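Colicin-D (Escherichia coli, PDB 5ZNM) kills E. coli and closely related bacteria as a plasmid-encoded toxin that blocks protein synthesis, this fragment comprising its central domain and C-terminal tRNase domain. Local coordinates at residues Q45-L50 and T208-P213; L59-T64 and L124-S129; L157-G162 and P284-R289. All blocks are in the same frame, centred on the assembly; numbering follows the deposited sequence.

Contact 1 of 3, residues Q45-L50 and T208-P213; sequences QGALVL and TILVNP
L50 and V211 mark the tight end of this contact, where V49 and L50 pair in parallel register with L210 and V211, although the end-to-end directions of residues 47-50 and 209-212 differ by 60°. L50 bonds T208-P213 at both ends of its backbone: its N donates to L210 O at 2.8 Å, with 167° at the hydrogen, and its O accepts from N212 N at 2.8 Å. That carbonyl is also approached by V211 CA at 3.2 Å, in a CA-H...O contact. With chi1 of L50 at -68°, CG lies beside its own backbone N, and the leucine crosses I209 obliquely, CD1 reaching I209 CG2 at 3.7 Å. On the other face V49 CG2 meets L210 CB at 4.1 Å.

The packing is looser toward the start of Q45-L50. L210 N still bonds L48 O at 2.8 Å, but beyond it the chains part: a water takes the N-H of L48 and donates to T208 O, bridging two groups that do not meet directly. Here A47 CB only brushes L210 CD1 (4.1 Å), and A47, L210 and T208 all remain partly exposed.

Within the chain, strand 49-51 is an outermost strand of a mixed sheet, with strand 207-212 separating it from strand 194-198. Helix 32-42 covers the V49 and L210 face through M42 and V41, while L50 and I209 lie against M127 of strand 126-131.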
loop_
_atom_site.group_PDB
_atom_site.type_symbol
_atom_site.label_atom_id
_atom_site.label_comp_id
_atom_site.label_asym_id
_atom_site.label_seq_id
_atom_site.Cartn_x
_atom_site.Cartn_y
_atom_site.Cartn_z
ATOM N N GLN A 45 17.811 -18.532 -7.105
ATOM C CA GLN A 45 18.242 -17.278 -7.723
ATOM C C GLN A 45 17.266 -16.804 -8.799
ATOM O O GLN A 45 17.045 -15.597 -8.951
ATOM C CB GLN A 45 19.651 -17.434 -8.304
ATOM C CG GLN A 45 19.735 -18.113 -9.678
ATOM C CD GLN A 45 19.592 -19.628 -9.624
ATOM O OE1 GLN A 45 19.101 -20.194 -8.640
ATOM N NE2 GLN A 45 20.027 -20.297 -10.694
ATOM N N GLY A 46 16.664 -17.727 -9.545
ATOM C CA GLY A 46 15.790 -17.342 -10.640
ATOM C C GLY A 46 14.306 -17.465 -10.338
ATOM O O GLY A 46 13.486 -17.543 -11.260
ATOM N N ALA A 47 13.946 -17.480 -9.057
ATOM C CA ALA A 47 12.545 -17.618 -8.680
ATOM C C ALA A 47 11.793 -16.315 -8.918
ATOM O O ALA A 47 12.291 -15.226 -8.621
ATOM C CB ALA A 47 12.421 -18.027 -7.212
ATOM N N LEU A 48 10.592 -16.434 -9.478
ATOM C CA LEU A 48 9.630 -15.340 -9.563
ATOM C C LEU A 48 8.436 -15.728 -8.712
ATOM O O LEU A 48 7.838 -16.786 -8.934
ATOM C CB LEU A 48 9.180 -15.096 -11.000
ATOM C CG LEU A 48 10.113 -14.395 -11.978
ATOM C CD1 LEU A 48 9.499 -14.526 -13.360
ATOM C CD2 LEU A 48 10.270 -12.926 -11.588
ATOM N N VAL A 49 8.087 -14.884 -7.745
ATOM C CA VAL A 49 7.026 -15.203 -6.799
ATOM C C VAL A 49 5.911 -14.171 -6.912
ATOM O O VAL A 49 6.166 -12.956 -6.911
ATOM C CB VAL A 49 7.555 -15.268 -5.354
ATOM C CG1 VAL A 49 6.429 -15.691 -4.377
ATOM C CG2 VAL A 49 8.757 -16.192 -5.277
ATOM N N LEU A 50 4.682 -14.671 -7.018
ATOM C CA LEU A 50 3.456 -13.922 -6.788
ATOM C C LEU A 50 2.992 -14.148 -5.355
ATOM O O LEU A 50 2.961 -15.288 -4.880
ATOM C CB LEU A 50 2.353 -14.379 -7.745
ATOM C CG LEU A 50 2.510 -14.079 -9.226
ATOM C CD1 LEU A 50 1.634 -15.010 -10.055
ATOM C CD2 LEU A 50 2.150 -12.609 -9.457
ATOM N N THR A 208 8.404 -21.247 -14.854
ATOM C CA THR A 208 7.741 -21.526 -13.588
ATOM C C THR A 208 7.576 -20.246 -12.768
ATOM O O THR A 208 8.545 -19.508 -12.571
ATOM C CB THR A 208 8.569 -22.532 -12.803
ATOM O OG1 THR A 208 8.576 -23.784 -13.504
ATOM C CG2 THR A 208 8.001 -22.689 -11.405
ATOM N N ILE A 209 6.361 -19.990 -12.283
ATOM C CA ILE A 209 6.100 -18.876 -11.370
ATOM C C ILE A 209 5.578 -19.469 -10.079
ATOM O O ILE A 209 4.652 -20.282 -10.108
ATOM C CB ILE A 209 5.088 -17.873 -11.954
ATOM C CG1 ILE A 209 5.649 -17.238 -13.229
ATOM C CG2 ILE A 209 4.728 -16.790 -10.926
ATOM C CD1 ILE A 209 4.572 -16.733 -14.142
ATOM N N LEU A 210 6.210 -19.117 -8.966
ATOM C CA LEU A 210 5.778 -19.588 -7.657
ATOM C C LEU A 210 4.681 -18.677 -7.119
ATOM O O LEU A 210 4.653 -17.479 -7.406
ATOM C CB LEU A 210 6.962 -19.611 -6.686
ATOM C CG LEU A 210 8.120 -20.525 -7.086
ATOM C CD1 LEU A 210 9.286 -20.378 -6.125
ATOM C CD2 LEU A 210 7.663 -21.972 -7.146
ATOM N N VAL A 211 3.779 -19.242 -6.322
ATOM C CA VAL A 211 2.761 -18.429 -5.665
ATOM C C VAL A 211 2.829 -18.719 -4.178
ATOM O O VAL A 211 2.705 -19.879 -3.767
ATOM C CB VAL A 211 1.349 -18.707 -6.206
ATOM C CG1 VAL A 211 0.344 -17.798 -5.540
ATOM C CG2 VAL A 211 1.291 -18.508 -7.709
ATOM N N ASN A 212 3.051 -17.677 -3.375
ATOM C CA ASN A 212 2.939 -17.800 -1.931
ATOM C C ASN A 212 1.466 -17.571 -1.570
ATOM O O ASN A 212 0.999 -16.443 -1.691
ATOM C CB ASN A 212 3.843 -16.788 -1.229
ATOM C CG ASN A 212 3.860 -16.960 0.281
ATOM O OD1 ASN A 212 3.016 -17.653 0.872
ATOM N ND2 ASN A 212 4.810 -16.291 0.921
ATOM N N PRO A 213 0.714 -18.581 -1.174
ATOM C CA PRO A 213 -0.719 -18.384 -0.947
ATOM C C PRO A 213 -1.052 -17.653 0.341
ATOM O O PRO A 213 -2.221 -17.317 0.534
ATOM C CB PRO A 213 -1.276 -19.819 -0.924
ATOM C CG PRO A 213 -0.160 -20.657 -0.525
ATOM C CD PRO A 213 1.115 -19.979 -0.946
HETATM O O HOH W 1 10.027 -19.252 -10.130
#

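Contact 2 of 3, residues L59-T64 and L124-S129; sequences LAMTGT and LEAMFS
T62 and E125 meet just beyond the paired strands through two hydrogen bonds of opposite direction. T62 N donates to E125 O at 2.9 Å, and E125 N returns a nearly straight bond to T62 OG1 at 3.0 Å. A chi1 of 54° puts OG1 between the backbone N and the carbonyl carbon of T62, where it meets the E125 N-H, while CG2 stands 4.0 Å from E125 CB. L124 CD2 closes on the same hydroxyl at 3.4 Å. The E125 carboxylate turns elsewhere, to a salt bridge with R207.

L59, with as much buried surface as T62, packs at the other end of the contact. Its CB approaches the edge of the F128 ring near the ring plane, 4.1 Å from CD1, and its own CD1 rests 3.5 Å from M127 O. Between these ends, A60 and M127 form the hydrogen-bonded pair: A60 N to M127 O is nearly straight, whereas the return bond from M127 N to A60 O is more bent, at 138°. The M127 chain bends at chi3, and CE reaches A60 CB at 4.0 Å.

The axes of 59-61 and 126-129 approach to 4.7 Å with their directions 170° apart, which defines a regular antiparallel ladder, with L59-F128 and M61-A126 as non-hydrogen-bonded pairs. It joins strands 56-61 and 126-131 inside a five-stranded antiparallel sheet.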
loop_
_atom_site.group_PDB
_atom_site.type_symbol
_atom_site.label_atom_id
_atom_site.label_comp_id
_atom_site.label_asym_id
_atom_site.label_seq_id
_atom_site.Cartn_x
_atom_site.Cartn_y
_atom_site.Cartn_z
ATOM N N LEU A 59 5.503 -6.026 -8.046
ATOM C CA LEU A 59 6.581 -6.065 -9.026
ATOM C C LEU A 59 7.650 -6.981 -8.471
ATOM O O LEU A 59 8.204 -6.708 -7.402
ATOM C CB LEU A 59 7.143 -4.668 -9.296
ATOM C CG LEU A 59 8.367 -4.598 -10.203
ATOM C CD1 LEU A 59 8.055 -5.157 -11.575
ATOM C CD2 LEU A 59 8.864 -3.158 -10.322
ATOM N N ALA A 60 7.914 -8.080 -9.164
ATOM C CA ALA A 60 8.921 -9.031 -8.728
ATOM C C ALA A 60 10.050 -9.048 -9.743
ATOM O O ALA A 60 9.817 -8.938 -10.951
ATOM C CB ALA A 60 8.330 -10.441 -8.552
ATOM N N MET A 61 11.272 -9.161 -9.241
ATOM C CA MET A 61 12.459 -9.244 -10.081
ATOM C C MET A 61 13.346 -10.353 -9.531
ATOM O O MET A 61 13.579 -10.411 -8.320
ATOM C CB MET A 61 13.197 -7.903 -10.103
ATOM C CG MET A 61 12.343 -6.727 -10.592
ATOM S SD MET A 61 12.574 -5.181 -9.655
ATOM C CE MET A 61 11.705 -5.573 -8.128
ATOM N N THR A 62 13.809 -11.249 -10.406
ATOM C CA THR A 62 14.700 -12.317 -9.958
ATOM C C THR A 62 15.888 -11.732 -9.202
ATOM O O THR A 62 16.466 -10.714 -9.600
ATOM C CB THR A 62 15.190 -13.152 -11.144
ATOM O OG1 THR A 62 15.785 -12.293 -12.117
ATOM C CG2 THR A 62 14.031 -13.914 -11.788
ATOM N N GLY A 63 16.213 -12.352 -8.069
ATOM C CA GLY A 63 17.348 -11.952 -7.268
ATOM C C GLY A 63 17.144 -10.764 -6.347
ATOM O O GLY A 63 18.049 -10.462 -5.558
ATOM N N THR A 64 16.006 -10.054 -6.426
ATOM C CA THR A 64 15.796 -8.914 -5.538
ATOM C C THR A 64 14.388 -8.845 -4.945
ATOM O O THR A 64 13.989 -7.780 -4.475
ATOM C CB THR A 64 16.069 -7.571 -6.237
ATOM O OG1 THR A 64 15.087 -7.351 -7.255
ATOM C CG2 THR A 64 17.462 -7.539 -6.856
ATOM N N LEU A 124 18.163 -11.675 -15.688
ATOM C CA LEU A 124 17.209 -10.947 -14.860
ATOM C C LEU A 124 15.829 -10.971 -15.510
ATOM O O LEU A 124 15.663 -10.490 -16.635
ATOM C CB LEU A 124 17.716 -9.515 -14.668
ATOM C CG LEU A 124 17.023 -8.420 -13.863
ATOM C CD1 LEU A 124 15.918 -7.739 -14.667
ATOM C CD2 LEU A 124 16.498 -8.965 -12.536
ATOM N N GLU A 125 14.839 -11.521 -14.807
ATOM C CA GLU A 125 13.461 -11.534 -15.282
ATOM C C GLU A 125 12.575 -10.764 -14.306
ATOM O O GLU A 125 12.918 -10.589 -13.133
ATOM C CB GLU A 125 12.949 -12.977 -15.476
ATOM C CG GLU A 125 13.821 -13.821 -16.455
ATOM C CD GLU A 125 13.136 -15.116 -16.911
ATOM O OE1 GLU A 125 12.038 -15.424 -16.420
ATOM O OE2 GLU A 125 13.684 -15.823 -17.774
ATOM N N ALA A 126 11.421 -10.301 -14.801
ATOM C CA ALA A 126 10.555 -9.412 -14.031
ATOM C C ALA A 126 9.087 -9.725 -14.293
ATOM O O ALA A 126 8.712 -10.250 -15.346
ATOM C CB ALA A 126 10.830 -7.934 -14.347
ATOM N N MET A 127 8.248 -9.338 -13.330
ATOM C CA MET A 127 6.847 -9.733 -13.324
ATOM C C MET A 127 6.056 -8.655 -12.601
ATOM O O MET A 127 6.396 -8.290 -11.473
ATOM C CB MET A 127 6.670 -11.092 -12.634
ATOM C CG MET A 127 5.235 -11.593 -12.571
ATOM S SD MET A 127 5.153 -13.290 -11.926
ATOM C CE MET A 127 5.852 -13.036 -10.302
ATOM N N PHE A 128 5.032 -8.136 -13.263
ATOM C CA PHE A 128 4.199 -7.061 -12.737
ATOM C C PHE A 128 2.755 -7.530 -12.724
ATOM O O PHE A 128 2.293 -8.146 -13.689
ATOM C CB PHE A 128 4.338 -5.796 -13.599
ATOM C CG PHE A 128 3.606 -4.600 -13.048
ATOM C CD1 PHE A 128 4.108 -3.900 -11.962
ATOM C CD2 PHE A 128 2.416 -4.179 -13.614
ATOM C CE1 PHE A 128 3.429 -2.795 -11.449
ATOM C CE2 PHE A 128 1.734 -3.071 -13.103
ATOM C CZ PHE A 128 2.241 -2.386 -12.023
ATOM N N SER A 129 2.037 -7.266 -11.633
ATOM C CA SER A 129 0.696 -7.824 -11.516
ATOM C C SER A 129 -0.211 -6.867 -10.761
ATOM O O SER A 129 0.234 -6.136 -9.870
ATOM C CB SER A 129 0.699 -9.190 -10.816
ATOM O OG SER A 129 1.277 -9.078 -9.530
#

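Contact 3 of 3, residues L157-G162 and P284-R289; sequences LINSNG and PLDSGR
N159 joins the strand end to the loop at two points, its N-H to D286 OD2 and its OD1 to the N-H of G288. The first bond, from N159 N to D286 OD2, is 2.8 Å long and nearly straight at 171°, and meets the anti lone pair of that oxygen, the one turned away from OD1. The other carboxylate oxygen is satisfied by the backbone N of R292, at the start of helix 292-297, so D286 links the strand to that helix with one oxygen for each. I158 lies alongside the aspartate, its CB 3.4 Å from OD2. Two backbone N-H donors thus grip the carboxylate, an arrangement that would be expected to favour its charged form.

In the second bond, N159 OD1 accepts from G288 N at 2.7 Å, with the donor in the amide carbonyl plane. A chi1 of -67° sets CG of N159 beside its own backbone N, and from that position OD1 reaches G288. S287 N is also near that oxygen, at 3.3 Å, but its angle is too poor for a bond. The asparagine and aspartate side chains run antiparallel past one another, with the amide and carboxylate planes 47° apart.

The amide nitrogen has two partners. N159 ND2 donates to I158 O at 3.1 Å from above the carbonyl plane, and at 3.3 Å to a water that in turn donates to D286 O. The carbonyl of D286 also receives a weak bond from N282 ND2.

The backbone of G288, with its positive phi, would press a CB against the preceding carbonyl O, so a glycine fits here. N159 and D286 side chains bond backbone N-H groups, with no beta pairing between the two segments, and fasten edge strand 153-160 to the loop between strand 274-281 and helix 292-297.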
loop_
_atom_site.group_PDB
_atom_site.type_symbol
_atom_site.label_atom_id
_atom_site.label_comp_id
_atom_site.label_asym_id
_atom_site.label_seq_id
_atom_site.Cartn_x
_atom_site.Cartn_y
_atom_site.Cartn_z
ATOM N N LEU A 157 6.631 -5.990 -19.989
ATOM C CA LEU A 157 7.781 -5.397 -19.318
ATOM C C LEU A 157 8.977 -5.393 -20.263
ATOM O O LEU A 157 9.254 -6.394 -20.930
ATOM C CB LEU A 157 8.127 -6.150 -18.039
ATOM C CG LEU A 157 7.236 -5.860 -16.837
ATOM C CD1 LEU A 157 7.618 -6.769 -15.687
ATOM C CD2 LEU A 157 7.348 -4.404 -16.422
ATOM N N ILE A 158 9.679 -4.266 -20.321
ATOM C CA ILE A 158 10.788 -4.080 -21.249
ATOM C C ILE A 158 11.943 -3.428 -20.511
ATOM O O ILE A 158 11.830 -3.029 -19.350
ATOM C CB ILE A 158 10.408 -3.222 -22.471
ATOM C CG1 ILE A 158 10.123 -1.790 -22.031
ATOM C CG2 ILE A 158 9.228 -3.801 -23.189
ATOM C CD1 ILE A 158 9.893 -0.844 -23.182
ATOM N N ASN A 159 13.081 -3.349 -21.202
ATOM C CA ASN A 159 14.252 -2.632 -20.724
ATOM C C ASN A 159 14.425 -1.461 -21.671
ATOM O O ASN A 159 14.706 -1.661 -22.857
ATOM C CB ASN A 159 15.506 -3.504 -20.729
ATOM C CG ASN A 159 15.451 -4.637 -19.734
ATOM O OD1 ASN A 159 16.316 -5.509 -19.751
ATOM N ND2 ASN A 159 14.445 -4.632 -18.856
ATOM N N SER A 160 14.254 -0.248 -21.164
ATOM C CA SER A 160 14.422 0.951 -21.982
ATOM C C SER A 160 15.428 1.861 -21.295
ATOM O O SER A 160 15.102 2.498 -20.289
ATOM C CB SER A 160 13.095 1.663 -22.204
ATOM O OG SER A 160 13.272 2.772 -23.070
ATOM N N ASN A 161 16.645 1.886 -21.838
ATOM C CA ASN A 161 17.731 2.771 -21.417
ATOM C C ASN A 161 17.904 2.759 -19.895
ATOM O O ASN A 161 17.634 3.736 -19.194
ATOM C CB ASN A 161 17.499 4.187 -21.949
ATOM C CG ASN A 161 18.757 4.791 -22.546
ATOM O OD1 ASN A 161 19.275 4.303 -23.553
ATOM N ND2 ASN A 161 19.253 5.857 -21.928
ATOM N N GLY A 162 18.373 1.607 -19.410
ATOM C CA GLY A 162 18.608 1.394 -17.997
ATOM C C GLY A 162 17.375 1.099 -17.169
ATOM O O GLY A 162 17.503 0.529 -16.077
ATOM N N PRO A 284 11.020 -11.925 -23.646
ATOM C CA PRO A 284 12.166 -12.842 -23.530
ATOM C C PRO A 284 13.490 -12.190 -23.875
ATOM O O PRO A 284 14.538 -12.598 -23.359
ATOM C CB PRO A 284 11.824 -13.958 -24.530
ATOM C CG PRO A 284 10.363 -13.913 -24.662
ATOM C CD PRO A 284 9.938 -12.497 -24.465
ATOM N N LEU A 285 13.475 -11.163 -24.715
ATOM C CA LEU A 285 14.717 -10.541 -25.159
ATOM C C LEU A 285 15.137 -9.378 -24.281
ATOM O O LEU A 285 16.205 -8.803 -24.516
ATOM C CB LEU A 285 14.583 -10.062 -26.609
ATOM C CG LEU A 285 14.419 -11.142 -27.689
ATOM C CD1 LEU A 285 14.095 -10.495 -29.037
ATOM C CD2 LEU A 285 15.665 -12.037 -27.791
ATOM N N ASP A 286 14.326 -9.012 -23.287
ATOM C CA ASP A 286 14.638 -7.919 -22.372
ATOM C C ASP A 286 14.888 -8.535 -21.003
ATOM O O ASP A 286 13.946 -8.834 -20.265
ATOM C CB ASP A 286 13.508 -6.892 -22.336
ATOM C CG ASP A 286 13.442 -6.069 -23.604
ATOM O OD1 ASP A 286 13.617 -6.647 -24.693
ATOM O OD2 ASP A 286 13.226 -4.848 -23.520
ATOM N N SER A 287 16.165 -8.685 -20.659
ATOM C CA SER A 287 16.571 -9.500 -19.523
ATOM C C SER A 287 17.633 -8.829 -18.659
ATOM O O SER A 287 18.339 -9.526 -17.919
ATOM C CB SER A 287 17.123 -10.844 -20.005
ATOM O OG SER A 287 18.325 -10.632 -20.745
ATOM N N GLY A 288 17.788 -7.506 -18.737
ATOM C CA GLY A 288 18.866 -6.876 -18.009
ATOM C C GLY A 288 20.153 -6.959 -18.802
ATOM O O GLY A 288 20.656 -5.933 -19.270
ATOM N N ARG A 289 20.690 -8.170 -18.996
ATOM C CA ARG A 289 21.885 -8.278 -19.825
ATOM C C ARG A 289 21.594 -7.837 -21.250
ATOM O O ARG A 289 22.393 -7.123 -21.864
ATOM C CB ARG A 289 22.436 -9.701 -19.824
ATOM C CG ARG A 289 23.631 -9.790 -20.802
ATOM C CD ARG A 289 24.201 -11.186 -20.942
ATOM N NE ARG A 289 24.610 -11.727 -19.656
ATOM C CZ ARG A 289 25.031 -12.971 -19.473
ATOM N NH1 ARG A 289 25.109 -13.812 -20.494
ATOM N NH2 ARG A 289 25.379 -13.382 -18.262
HETATM O O HOH W 2 14.065 -7.498 -17.300
#

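The three contacts form a row through the fold, contact 2 in the middle: its centre is 9 Å from that of contact 1 and 12 Å from that of contact 3, whereas contacts 1 and 3 are 20 Å apart, with about 8 Å between nearest atoms. M127 joins the first two, its CE 3.4 Å from V49 O and its SD 3.7 Å from I209 CG2. On the other flank L157 CD1 packs 3.5 Å from M127 N, and L124 N probably bonds S287 O at 3.1 Å. Along the chain, contacts 1 and 3 interlock by alternating segments, while contacts 2 and 3 follow one another without overlap. A glycerol, probably from crystallisation, lies about 4 Å from the L210 side chain.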